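Local coordinates for putative retaining b-glycosidase (Saccharophagus degradans, PDB 5A95), which probably hydrolyses mixed-linkage beta-glucans, as a retaining family 5 glycoside hydrolase of licheninase type, at residues N100-W111 with I135-S143; T290-D298 with V306-I316. The protein carries 1 engineered substitution. One frame throughout, in Å; residues are numbered along the deposited sequence. Where two conformers were deposited one is given.

Contact 1 of 2, residues N100-W111 with I135-S143; sequences NTIRLPIHPVSW and IYLILDWHS. With BGC (beta-D-glucopyranose), chain D; BGC (beta-D-glucopyranose), chain B.
Arg-103 and Asp-140 stack on neighbouring parallel strands of the (beta/alpha)8 barrel. Their flat groups are turned only 16° apart. Asp-140 OD2 sits over the centre of the guanidinium, 3.2 Å from Arg-103 NH2. No N-H points at that oxygen, so this salt bridge rests on charge alone. The arginine runs extended, with CG anti to the backbone N (chi1 178°), and this carries its end past Ile-138 to the aspartate. Its N-H groups serve Glu-185, Asn-72, Asn-188 and the engineered Gln-291.

Asp-140 OD2 also uses its syn lone pair to accept from His-142 ND1, at 2.6 Å. Pro-105 CB lies over the His-142 ring, 3.9 Å from its centroid, in a CH-pi contact. His-107 stands alongside as an offset stack, the two centroids 4.5 Å apart and the planes at 27°. His-107 ND1 donates to Pro-105 O. Both NE2 atoms reach sugar: His-142 NE2 donates to O3 of the chain D glucose at 3.0 Å, and His-107 NE2 is bonded to O6 of the chain B glucose at 2.7 Å. Trp-31 of the second subunit also meets the His-107 ring.

Seven backbone hydrogen bonds join segments 100-111 and 135-143, running along the two strands and one residue past them. On the helix side of the sheet, Leu-104 CD1 touches Leu-139 CD2. Trp-141 puts its edge to the face of Trp-111, and Pro-108 CG lies over the six-membered ring of Trp-141. The chain crosses over between the strands through helices 108-114 and 116-133, a beta-alpha-beta unit.

The chemistry is thus split. Apolar groups fill the helix side, while linked charges and rings fix the rotation of His-142 and present both histidines to the glycan.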
loop_
_atom_site.group_PDB
_atom_site.type_symbol
_atom_site.label_atom_id
_atom_site.label_comp_id
_atom_site.label_asym_id
_atom_site.label_seq_id
_atom_site.Cartn_x
_atom_site.Cartn_y
_atom_site.Cartn_z
ATOM N N ASN A 100 17.061 -30.350 17.230
ATOM C CA ASN A 100 17.826 -30.180 16.020
ATOM C C ASN A 100 17.391 -28.928 15.252
ATOM O O ASN A 100 17.930 -28.658 14.182
ATOM C CB ASN A 100 17.806 -31.425 15.135
ATOM C CG ASN A 100 16.428 -31.746 14.570
ATOM O OD1 ASN A 100 15.572 -30.904 14.480
ATOM N ND2 ASN A 100 16.234 -32.977 14.150
ATOM N N THR A 101 16.433 -28.160 15.800
ATOM C CA THR A 101 15.811 -27.022 15.118
ATOM C C THR A 101 15.405 -25.952 16.105
ATOM O O THR A 101 14.877 -26.254 17.175
ATOM C CB THR A 101 14.531 -27.495 14.370
ATOM O OG1 THR A 101 14.869 -28.498 13.421
ATOM C CG2 THR A 101 13.873 -26.355 13.616
ATOM N N ILE A 102 15.625 -24.697 15.727
ATOM C CA ILE A 102 15.047 -23.562 16.411
ATOM C C ILE A 102 14.239 -22.744 15.408
ATOM O O ILE A 102 14.720 -22.471 14.297
ATOM C CB ILE A 102 16.132 -22.682 17.045
ATOM C CG1 ILE A 102 16.798 -23.461 18.178
ATOM C CG2 ILE A 102 15.543 -21.381 17.593
ATOM C CD1 ILE A 102 17.996 -22.788 18.809
ATOM N N ARG A 103 13.018 -22.377 15.800
ATOM C CA ARG A 103 12.162 -21.474 15.018
ATOM C C ARG A 103 12.282 -20.063 15.586
ATOM O O ARG A 103 12.137 -19.862 16.803
ATOM C CB ARG A 103 10.720 -21.934 15.051
ATOM C CG ARG A 103 9.724 -21.055 14.303
ATOM C CD ARG A 103 8.400 -21.771 14.228
ATOM N NE ARG A 103 7.304 -21.122 13.518
ATOM C CZ ARG A 103 6.266 -20.493 14.064
ATOM N NH1 ARG A 103 6.260 -20.155 15.349
ATOM N NH2 ARG A 103 5.212 -20.177 13.310
ATOM N N LEU A 104 12.547 -19.105 14.704
ATOM C CA LEU A 104 12.693 -17.692 15.053
ATOM C C LEU A 104 11.429 -16.955 14.607
ATOM O O LEU A 104 11.219 -16.817 13.409
ATOM C CB LEU A 104 13.911 -17.085 14.341
ATOM C CG LEU A 104 15.292 -17.691 14.596
ATOM C CD1 LEU A 104 16.367 -16.862 13.881
ATOM C CD2 LEU A 104 15.577 -17.761 16.081
ATOM N N PRO A 105 10.594 -16.493 15.555
ATOM C CA PRO A 105 9.347 -15.819 15.191
ATOM C C PRO A 105 9.604 -14.332 15.024
ATOM O O PRO A 105 9.522 -13.559 15.994
ATOM C CB PRO A 105 8.434 -16.118 16.380
ATOM C CG PRO A 105 9.355 -16.192 17.544
ATOM C CD PRO A 105 10.656 -16.763 17.016
ATOM N N ILE A 106 9.888 -13.924 13.790
ATOM C CA ILE A 106 10.268 -12.560 13.479
ATOM C C ILE A 106 9.029 -11.707 13.387
ATOM O O ILE A 106 8.240 -11.837 12.459
ATOM C CB ILE A 106 11.106 -12.520 12.198
ATOM C CG1 ILE A 106 12.385 -13.339 12.421
ATOM C CG2 ILE A 106 11.413 -11.082 11.774
ATOM C CD1 ILE A 106 13.062 -13.856 11.180
ATOM N N HIS A 107 8.819 -10.862 14.389
ATOM C CA HIS A 107 7.628 -10.041 14.432
ATOM C C HIS A 107 7.811 -8.802 13.558
ATOM O O HIS A 107 8.809 -8.104 13.688
ATOM C CB HIS A 107 7.314 -9.606 15.856
ATOM C CG HIS A 107 6.764 -10.702 16.704
ATOM N ND1 HIS A 107 7.375 -11.925 16.853
ATOM C CD2 HIS A 107 5.639 -10.755 17.456
ATOM C CE1 HIS A 107 6.662 -12.670 17.685
ATOM N NE2 HIS A 107 5.598 -11.980 18.060
ATOM N N PRO A 108 6.822 -8.467 12.717
ATOM C CA PRO A 108 7.018 -7.294 11.857
ATOM C C PRO A 108 7.328 -6.002 12.617
ATOM O O PRO A 108 8.101 -5.171 12.144
ATOM C CB PRO A 108 5.673 -7.201 11.098
ATOM C CG PRO A 108 5.253 -8.642 10.954
ATOM C CD PRO A 108 5.654 -9.259 12.298
ATOM N N VAL A 109 6.705 -5.797 13.780
ATOM C CA VAL A 109 6.962 -4.551 14.519
ATOM C C VAL A 109 8.437 -4.474 14.933
ATOM O O VAL A 109 8.999 -3.395 15.022
ATOM C CB VAL A 109 6.023 -4.423 15.739
ATOM C CG1 VAL A 109 6.341 -5.451 16.806
ATOM C CG2 VAL A 109 6.028 -2.995 16.311
ATOM N N SER A 110 9.034 -5.618 15.224
ATOM C CA SER A 110 10.444 -5.732 15.643
ATOM C C SER A 110 11.403 -5.564 14.457
ATOM O O SER A 110 12.450 -4.917 14.586
ATOM C CB SER A 110 10.641 -7.085 16.326
ATOM O OG SER A 110 11.917 -7.166 16.899
ATOM N N TRP A 111 11.037 -6.139 13.316
ATOM C CA TRP A 111 11.705 -5.912 12.052
ATOM C C TRP A 111 11.816 -4.406 11.830
ATOM O O TRP A 111 12.891 -3.890 11.502
ATOM C CB TRP A 111 10.910 -6.620 10.943
ATOM C CG TRP A 111 11.397 -6.474 9.553
ATOM C CD1 TRP A 111 10.780 -5.786 8.539
ATOM C CD2 TRP A 111 12.531 -7.109 8.955
ATOM N NE1 TRP A 111 11.455 -5.936 7.368
ATOM C CE2 TRP A 111 12.542 -6.739 7.591
ATOM C CE3 TRP A 111 13.530 -7.953 9.428
ATOM C CZ2 TRP A 111 13.534 -7.167 6.710
ATOM C CZ3 TRP A 111 14.491 -8.398 8.534
ATOM C CH2 TRP A 111 14.501 -7.995 7.213
ATOM N N ILE A 135 22.605 -27.580 14.184
ATOM C CA ILE A 135 21.144 -27.498 14.180
ATOM C C ILE A 135 20.656 -26.513 13.118
ATOM O O ILE A 135 21.435 -25.775 12.520
ATOM C CB ILE A 135 20.600 -27.143 15.558
ATOM C CG1 ILE A 135 20.960 -25.714 15.928
ATOM C CG2 ILE A 135 21.090 -28.205 16.550
ATOM C CD1 ILE A 135 20.337 -25.227 17.195
ATOM N N TYR A 136 19.363 -26.586 12.856
ATOM C CA TYR A 136 18.755 -25.858 11.745
ATOM C C TYR A 136 17.797 -24.760 12.213
ATOM O O TYR A 136 17.300 -24.815 13.329
ATOM C CB TYR A 136 17.978 -26.844 10.875
ATOM C CG TYR A 136 18.877 -27.827 10.164
ATOM C CD1 TYR A 136 19.430 -27.507 8.937
ATOM C CD2 TYR A 136 19.203 -29.063 10.738
ATOM C CE1 TYR A 136 20.278 -28.378 8.277
ATOM C CE2 TYR A 136 20.072 -29.937 10.096
ATOM C CZ TYR A 136 20.593 -29.604 8.866
ATOM O OH TYR A 136 21.408 -30.491 8.217
ATOM N N LEU A 137 17.562 -23.777 11.349
ATOM C CA LEU A 137 16.637 -22.701 11.643
ATOM C C LEU A 137 15.421 -22.760 10.736
ATOM O O LEU A 137 15.532 -23.001 9.535
ATOM C CB LEU A 137 17.318 -21.344 11.460
ATOM C CG LEU A 137 18.479 -21.094 12.425
ATOM C CD1 LEU A 137 19.224 -19.842 11.988
ATOM C CD2 LEU A 137 17.981 -20.934 13.855
ATOM N N ILE A 138 14.274 -22.451 11.334
ATOM C CA ILE A 138 13.058 -22.082 10.625
ATOM C C ILE A 138 12.889 -20.579 10.820
ATOM O O ILE A 138 12.798 -20.120 11.956
ATOM C CB ILE A 138 11.835 -22.834 11.172
ATOM C CG1 ILE A 138 11.999 -24.355 11.013
ATOM C CG2 ILE A 138 10.557 -22.307 10.507
ATOM C CD1 ILE A 138 10.859 -25.149 11.587
ATOM N N LEU A 139 12.830 -19.815 9.729
ATOM C CA LEU A 139 12.574 -18.399 9.827
ATOM C C LEU A 139 11.103 -18.175 9.558
ATOM O O LEU A 139 10.584 -18.558 8.504
ATOM C CB LEU A 139 13.425 -17.607 8.835
ATOM C CG LEU A 139 14.933 -17.785 8.975
ATOM C CD1 LEU A 139 15.684 -16.904 7.983
ATOM C CD2 LEU A 139 15.423 -17.554 10.397
ATOM N N ASP A 140 10.436 -17.569 10.536
ATOM C CA ASP A 140 8.983 -17.405 10.557
ATOM C C ASP A 140 8.650 -15.917 10.512
ATOM O O ASP A 140 9.041 -15.150 11.384
ATOM C CB ASP A 140 8.471 -18.090 11.834
ATOM C CG ASP A 140 7.176 -17.539 12.373
ATOM O OD1 ASP A 140 6.302 -17.097 11.625
ATOM O OD2 ASP A 140 7.041 -17.547 13.626
ATOM N N TRP A 141 7.973 -15.499 9.443
ATOM C CA TRP A 141 7.456 -14.139 9.387
ATOM C C TRP A 141 6.172 -14.123 10.232
ATOM O O TRP A 141 5.103 -14.621 9.833
ATOM C CB TRP A 141 7.218 -13.759 7.934
ATOM C CG TRP A 141 6.737 -12.337 7.697
ATOM C CD1 TRP A 141 5.587 -11.974 7.042
ATOM C CD2 TRP A 141 7.401 -11.115 8.046
ATOM N NE1 TRP A 141 5.494 -10.612 6.966
ATOM C CE2 TRP A 141 6.594 -10.062 7.570
ATOM C CE3 TRP A 141 8.599 -10.794 8.703
ATOM C CZ2 TRP A 141 6.959 -8.717 7.709
ATOM C CZ3 TRP A 141 8.952 -9.445 8.842
ATOM C CH2 TRP A 141 8.132 -8.432 8.372
ATOM N N HIS A 142 6.332 -13.622 11.438
ATOM C CA HIS A 142 5.397 -13.931 12.512
ATOM C C HIS A 142 4.302 -12.870 12.614
ATOM O O HIS A 142 4.309 -11.995 13.485
ATOM C CB HIS A 142 6.133 -14.120 13.824
ATOM C CG HIS A 142 5.330 -14.808 14.860
ATOM N ND1 HIS A 142 5.267 -16.172 14.962
ATOM C CD2 HIS A 142 4.523 -14.319 15.829
ATOM C CE1 HIS A 142 4.483 -16.493 15.970
ATOM N NE2 HIS A 142 4.018 -15.387 16.514
ATOM N N SER A 143 3.340 -12.991 11.718
ATOM C CA SER A 143 2.148 -12.196 11.730
ATOM C C SER A 143 0.937 -13.107 11.958
ATOM O O SER A 143 1.007 -14.333 11.841
ATOM C CB SER A 143 2.038 -11.399 10.429
ATOM O OG SER A 143 0.876 -10.577 10.417
HETATM C C2 BGC D . 0.582 -16.895 18.442
HETATM C C3 BGC D . 1.684 -16.640 19.469
HETATM C C4 BGC D . 1.070 -16.607 20.873
HETATM C C5 BGC D . 0.288 -17.881 21.123
HETATM C C6 BGC D . -0.324 -17.927 22.503
HETATM C C1 BGC D . -0.398 -17.995 18.838
HETATM O O1 BGC D . -1.632 -17.893 18.173
HETATM O O2 BGC D . 1.188 -17.160 17.123
HETATM O O3 BGC D . 2.377 -15.414 19.076
HETATM O O4 BGC D . 1.998 -16.426 21.954
HETATM O O5 BGC D . -0.784 -17.887 20.186
HETATM O O6 BGC D . -1.175 -19.075 22.497
HETATM C C2 BGC B . 2.446 -15.086 23.892
HETATM C C3 BGC B . 2.483 -13.635 24.337
HETATM C C4 BGC B . 3.367 -12.809 23.429
HETATM C C5 BGC B . 2.977 -13.006 21.965
HETATM C C6 BGC B . 3.956 -12.399 20.993
HETATM C C1 BGC B . 1.993 -15.097 22.442
HETATM O O2 BGC B . 1.528 -15.770 24.741
HETATM O O3 BGC B . 3.015 -13.583 25.667
HETATM O O4 BGC B . 3.210 -11.433 23.760
HETATM O O5 BGC B . 2.938 -14.389 21.662
HETATM O O6 BGC B . 3.527 -12.657 19.660
#

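Contact 2 of 2, residues T290-D298 with V306-I316. Engineered in segment 290-298: Gln-291 (natural residue Glu). With BGC (beta-D-glucopyranose), chain D.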
loop_
_atom_site.group_PDB
_atom_site.type_symbol
_atom_site.label_atom_id
_atom_site.label_comp_id
_atom_site.label_asym_id
_atom_site.label_seq_id
_atom_site.Cartn_x
_atom_site.Cartn_y
_atom_site.Cartn_z
ATOM N N THR A 290 4.577 -26.112 13.617
ATOM C CA THR A 290 5.509 -25.085 14.054
ATOM C C THR A 290 5.126 -24.341 15.335
ATOM O O THR A 290 5.940 -23.588 15.855
ATOM C CB THR A 290 5.825 -24.090 12.938
ATOM O OG1 THR A 290 4.604 -23.658 12.339
ATOM C CG2 THR A 290 6.750 -24.672 11.903
ATOM N N GLN A 291 3.914 -24.584 15.819
ATOM C CA GLN A 291 3.511 -24.216 17.176
ATOM C C GLN A 291 2.611 -25.301 17.684
ATOM O O GLN A 291 1.722 -25.794 16.988
ATOM C CB GLN A 291 2.789 -22.873 17.253
ATOM C CG GLN A 291 3.701 -21.747 16.859
ATOM C CD GLN A 291 3.138 -20.358 17.033
ATOM O OE1 GLN A 291 3.635 -19.426 16.425
ATOM N NE2 GLN A 291 2.207 -20.198 17.931
ATOM N N LEU A 292 2.859 -25.669 18.927
ATOM C CA LEU A 292 2.069 -26.608 19.711
ATOM C C LEU A 292 2.503 -26.421 21.159
ATOM O O LEU A 292 3.558 -25.868 21.422
ATOM C CB LEU A 292 2.257 -28.057 19.245
ATOM C CG LEU A 292 3.580 -28.734 19.540
ATOM C CD1 LEU A 292 3.456 -30.250 19.569
ATOM C CD2 LEU A 292 4.650 -28.329 18.531
ATOM N N GLY A 293 1.733 -26.945 22.090
ATOM C CA GLY A 293 2.061 -26.875 23.503
ATOM C C GLY A 293 0.851 -26.565 24.357
ATOM O O GLY A 293 -0.220 -26.347 23.832
ATOM N N TRP A 294 1.046 -26.555 25.674
ATOM C CA TRP A 294 -0.048 -26.292 26.582
ATOM C C TRP A 294 0.443 -25.751 27.901
ATOM O O TRP A 294 1.617 -25.846 28.229
ATOM C CB TRP A 294 -0.876 -27.562 26.875
ATOM C CG TRP A 294 -0.283 -28.450 27.951
ATOM C CD1 TRP A 294 -0.623 -28.441 29.290
ATOM C CD2 TRP A 294 0.759 -29.440 27.831
ATOM N NE1 TRP A 294 0.130 -29.366 29.981
ATOM C CE2 TRP A 294 0.974 -29.999 29.111
ATOM C CE3 TRP A 294 1.513 -29.932 26.755
ATOM C CZ2 TRP A 294 1.917 -31.009 29.331
ATOM C CZ3 TRP A 294 2.430 -30.929 26.985
ATOM C CH2 TRP A 294 2.624 -31.465 28.261
ATOM N N VAL A 295 -0.504 -25.196 28.644
ATOM C CA VAL A 295 -0.337 -24.900 30.061
ATOM C C VAL A 295 -1.611 -25.318 30.792
ATOM O O VAL A 295 -2.690 -25.324 30.232
ATOM C CB VAL A 295 0.013 -23.405 30.289
ATOM C CG1 VAL A 295 -1.100 -22.493 29.795
ATOM C CG2 VAL A 295 0.361 -23.099 31.764
ATOM N N GLN A 296 -1.469 -25.627 32.078
ATOM C CA GLN A 296 -2.601 -25.888 32.948
ATOM C C GLN A 296 -3.611 -24.751 32.861
ATOM O O GLN A 296 -3.236 -23.599 32.640
ATOM C CB GLN A 296 -2.128 -26.000 34.403
ATOM C CG GLN A 296 -1.341 -27.249 34.694
ATOM C CD GLN A 296 -2.181 -28.507 34.658
ATOM O OE1 GLN A 296 -3.278 -28.535 35.224
ATOM N NE2 GLN A 296 -1.685 -29.548 34.002
ATOM N N PRO A 297 -4.904 -25.053 33.082
ATOM C CA PRO A 297 -5.907 -24.012 32.880
ATOM C C PRO A 297 -5.833 -22.853 33.855
ATOM O O PRO A 297 -6.356 -21.793 33.545
ATOM C CB PRO A 297 -7.240 -24.769 33.045
ATOM C CG PRO A 297 -6.879 -26.011 33.787
ATOM C CD PRO A 297 -5.502 -26.383 33.331
ATOM N N ASP A 298 -5.178 -23.071 34.988
ATOM C CA ASP A 298 -4.966 -22.054 36.010
ATOM C C ASP A 298 -3.518 -21.579 36.021
ATOM O O ASP A 298 -3.078 -20.899 36.963
ATOM C CB ASP A 298 -5.382 -22.606 37.383
ATOM C CG ASP A 298 -4.559 -23.797 37.821
ATOM O OD1 ASP A 298 -3.766 -24.333 37.038
ATOM O OD2 ASP A 298 -4.772 -24.229 38.959
ATOM N N VAL A 306 -4.798 -22.894 24.503
ATOM C CA VAL A 306 -3.633 -23.611 25.004
ATOM C C VAL A 306 -3.817 -24.268 26.381
ATOM O O VAL A 306 -2.857 -24.823 26.920
ATOM C CB VAL A 306 -2.360 -22.719 25.036
ATOM C CG1 VAL A 306 -2.121 -22.132 23.649
ATOM C CG2 VAL A 306 -2.432 -21.599 26.076
ATOM N N LYS A 307 -5.036 -24.258 26.916
ATOM C CA LYS A 307 -5.285 -24.834 28.232
ATOM C C LYS A 307 -5.491 -26.333 28.142
ATOM O O LYS A 307 -6.221 -26.795 27.276
ATOM C CB LYS A 307 -6.521 -24.210 28.878
ATOM C CG LYS A 307 -6.464 -22.711 29.133
ATOM C CD LYS A 307 -7.766 -22.252 29.804
ATOM C CE LYS A 307 -7.683 -20.829 30.293
ATOM N NZ LYS A 307 -8.949 -20.501 30.992
ATOM N N ASP A 308 -4.866 -27.076 29.041
ATOM C CA ASP A 308 -5.003 -28.533 29.069
ATOM C C ASP A 308 -4.512 -29.062 30.394
ATOM O O ASP A 308 -3.672 -28.441 31.045
ATOM C CB ASP A 308 -4.215 -29.185 27.934
ATOM C CG ASP A 308 -4.594 -30.644 27.717
ATOM O OD1 ASP A 308 -5.673 -30.866 27.128
ATOM O OD2 ASP A 308 -3.816 -31.529 28.127
ATOM N N ASP A 309 -5.005 -30.243 30.771
ATOM C CA ASP A 309 -4.551 -30.913 31.990
ATOM C C ASP A 309 -3.226 -31.679 31.872
ATOM O O ASP A 309 -2.703 -32.182 32.881
ATOM C CB ASP A 309 -5.654 -31.825 32.587
ATOM C CG ASP A 309 -6.045 -32.997 31.713
ATOM O OD1 ASP A 309 -5.305 -33.351 30.770
ATOM O OD2 ASP A 309 -7.084 -33.618 32.019
ATOM N N GLY A 310 -2.697 -31.749 30.653
ATOM C CA GLY A 310 -1.456 -32.464 30.379
ATOM C C GLY A 310 -1.621 -33.699 29.539
ATOM O O GLY A 310 -0.658 -34.141 28.916
ATOM N N SER A 311 -2.837 -34.257 29.478
ATOM C CA SER A 311 -3.081 -35.432 28.643
ATOM C C SER A 311 -2.807 -35.176 27.171
ATOM O O SER A 311 -2.511 -36.090 26.418
ATOM C CB SER A 311 -4.515 -35.968 28.872
ATOM O OG SER A 311 -5.473 -34.955 28.625
ATOM N N TYR A 312 -2.906 -33.927 26.752
ATOM C CA TYR A 312 -2.574 -33.572 25.380
ATOM C C TYR A 312 -1.153 -33.898 24.976
ATOM O O TYR A 312 -0.922 -34.236 23.813
ATOM C CB TYR A 312 -2.824 -32.104 25.188
ATOM C CG TYR A 312 -2.155 -31.403 24.028
ATOM C CD1 TYR A 312 -2.705 -31.389 22.768
ATOM C CD2 TYR A 312 -1.004 -30.667 24.250
ATOM C CE1 TYR A 312 -2.127 -30.652 21.750
ATOM C CE2 TYR A 312 -0.436 -29.912 23.263
ATOM C CZ TYR A 312 -0.998 -29.901 22.010
ATOM O OH TYR A 312 -0.417 -29.115 21.049
ATOM N N GLY A 313 -0.186 -33.770 25.891
ATOM C CA GLY A 313 1.197 -33.964 25.506
ATOM C C GLY A 313 1.428 -35.344 24.896
ATOM O O GLY A 313 1.889 -35.481 23.759
ATOM N N PRO A 314 1.097 -36.398 25.662
ATOM C CA PRO A 314 1.299 -37.734 25.126
ATOM C C PRO A 314 0.494 -37.987 23.857
ATOM O O PRO A 314 0.955 -38.687 22.972
ATOM C CB PRO A 314 0.869 -38.646 26.289
ATOM C CG PRO A 314 1.177 -37.824 27.527
ATOM C CD PRO A 314 0.884 -36.392 27.124
ATOM N N ARG A 315 -0.706 -37.418 23.797
ATOM C CA ARG A 315 -1.551 -37.597 22.616
ATOM C C ARG A 315 -0.940 -36.993 21.361
ATOM O O ARG A 315 -0.848 -37.665 20.327
ATOM C CB ARG A 315 -2.923 -36.991 22.805
ATOM C CG ARG A 315 -3.835 -37.771 23.657
ATOM C CD ARG A 315 -5.286 -37.361 23.437
ATOM N NE ARG A 315 -6.000 -38.106 24.431
ATOM C CZ ARG A 315 -6.627 -37.600 25.482
ATOM N NH1 ARG A 315 -6.646 -36.320 25.671
ATOM N NH2 ARG A 315 -7.232 -38.422 26.332
ATOM N N ILE A 316 -0.534 -35.731 21.431
ATOM C CA ILE A 316 -0.008 -35.071 20.250
ATOM C C ILE A 316 1.325 -35.688 19.807
ATOM O O ILE A 316 1.597 -35.830 18.616
ATOM C CB ILE A 316 0.065 -33.538 20.430
ATOM C CG1 ILE A 316 0.280 -32.817 19.103
ATOM C CG2 ILE A 316 1.157 -33.093 21.398
ATOM C CD1 ILE A 316 -0.801 -33.014 18.089
HETATM C C2 BGC D . 0.582 -16.895 18.442
HETATM C C3 BGC D . 1.684 -16.640 19.469
HETATM C C4 BGC D . 1.070 -16.607 20.873
HETATM C C5 BGC D . 0.288 -17.881 21.123
HETATM C C6 BGC D . -0.324 -17.927 22.503
HETATM C C1 BGC D . -0.398 -17.995 18.838
HETATM O O1 BGC D . -1.632 -17.893 18.173
HETATM O O2 BGC D . 1.188 -17.160 17.123
HETATM O O3 BGC D . 2.377 -15.414 19.076
HETATM O O4 BGC D . 1.998 -16.426 21.954
HETATM O O5 BGC D . -0.784 -17.887 20.186
HETATM O O6 BGC D . -1.175 -19.075 22.497
#
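This contact folds a beta-alpha loop of the (beta/alpha)8 barrel back on itself, between strand 287-289 and the beginning of helix 312-323. Segments 290-298 and 306-316 meet at a single backbone bridge. Val-295 N donates to Val-306 O at 2.9 Å, and Asp-308 N donates to Val-295 O at 3.0 Å. Val-295 CG1 and Val-306 CG2 touch beside it.

Trp-294 fills the middle. Its CG lies between the backbone N and the carbonyl carbon (chi1 83°), which swings the indole toward the start of the helix. Gly-310 CA lies over the indole, 3.5 Å from Trp-294 NE1. Gly-313 N is over a face too. A side chain on Gly-313 would clash with Trp-294 CH2. Tyr-312 slides past in the opposite direction, and Trp-294 CE3 meets the edge of its ring, 3.6 Å from Tyr-312 CD2. An alanine in place of Trp-294 is likely to open a gap beneath Gly-310 and Gly-313 and to leave the Tyr-312 edge without its neighbour.

The phenol end is held as well. Gly-293 N donates to Tyr-312 OH at 3.2 Å, and that hydroxyl also bonds to Pro-255 O. Leu-292 CD1 packs on Ile-316 CG2.

Two residues, one from each segment, line the glycan pocket. The engineered Gln-291, a glutamate in nature, makes a weak bond from NE2 to O2 of the chain D glucose, at 3.3 Å. Val-306 CG1 lies near O6 of the same sugar.

Asp-308 shapes the approach to the helix with an Asx turn. Asp-308 OD2 is gripped from opposite faces of the carboxylate, by Gly-310 N at 2.8 Å and by Tyr-312 N at 2.9 Å.

Contact 1 is core: two barrel strands near the centre of the chain, almost wholly buried. Contact 2 lies about 22 Å away, centre to centre, in a partly buried loop whose middle, at Pro-297 and Asp-309, reaches the surface. Contact 1 relies on a continuous ladder of strand bonds, a stacked charge pair and paired rings. Contact 2 has one short bridge, a tryptophan packed on glycines, and Asx turns before a helix. Both line the glycan pocket and touch the chain D glucose. They also meet directly: Arg-103 NH1 lies 2.9 Å from OE1 of the engineered Gln-291, a probable hydrogen bond, and Ile-138 packs on Thr-290.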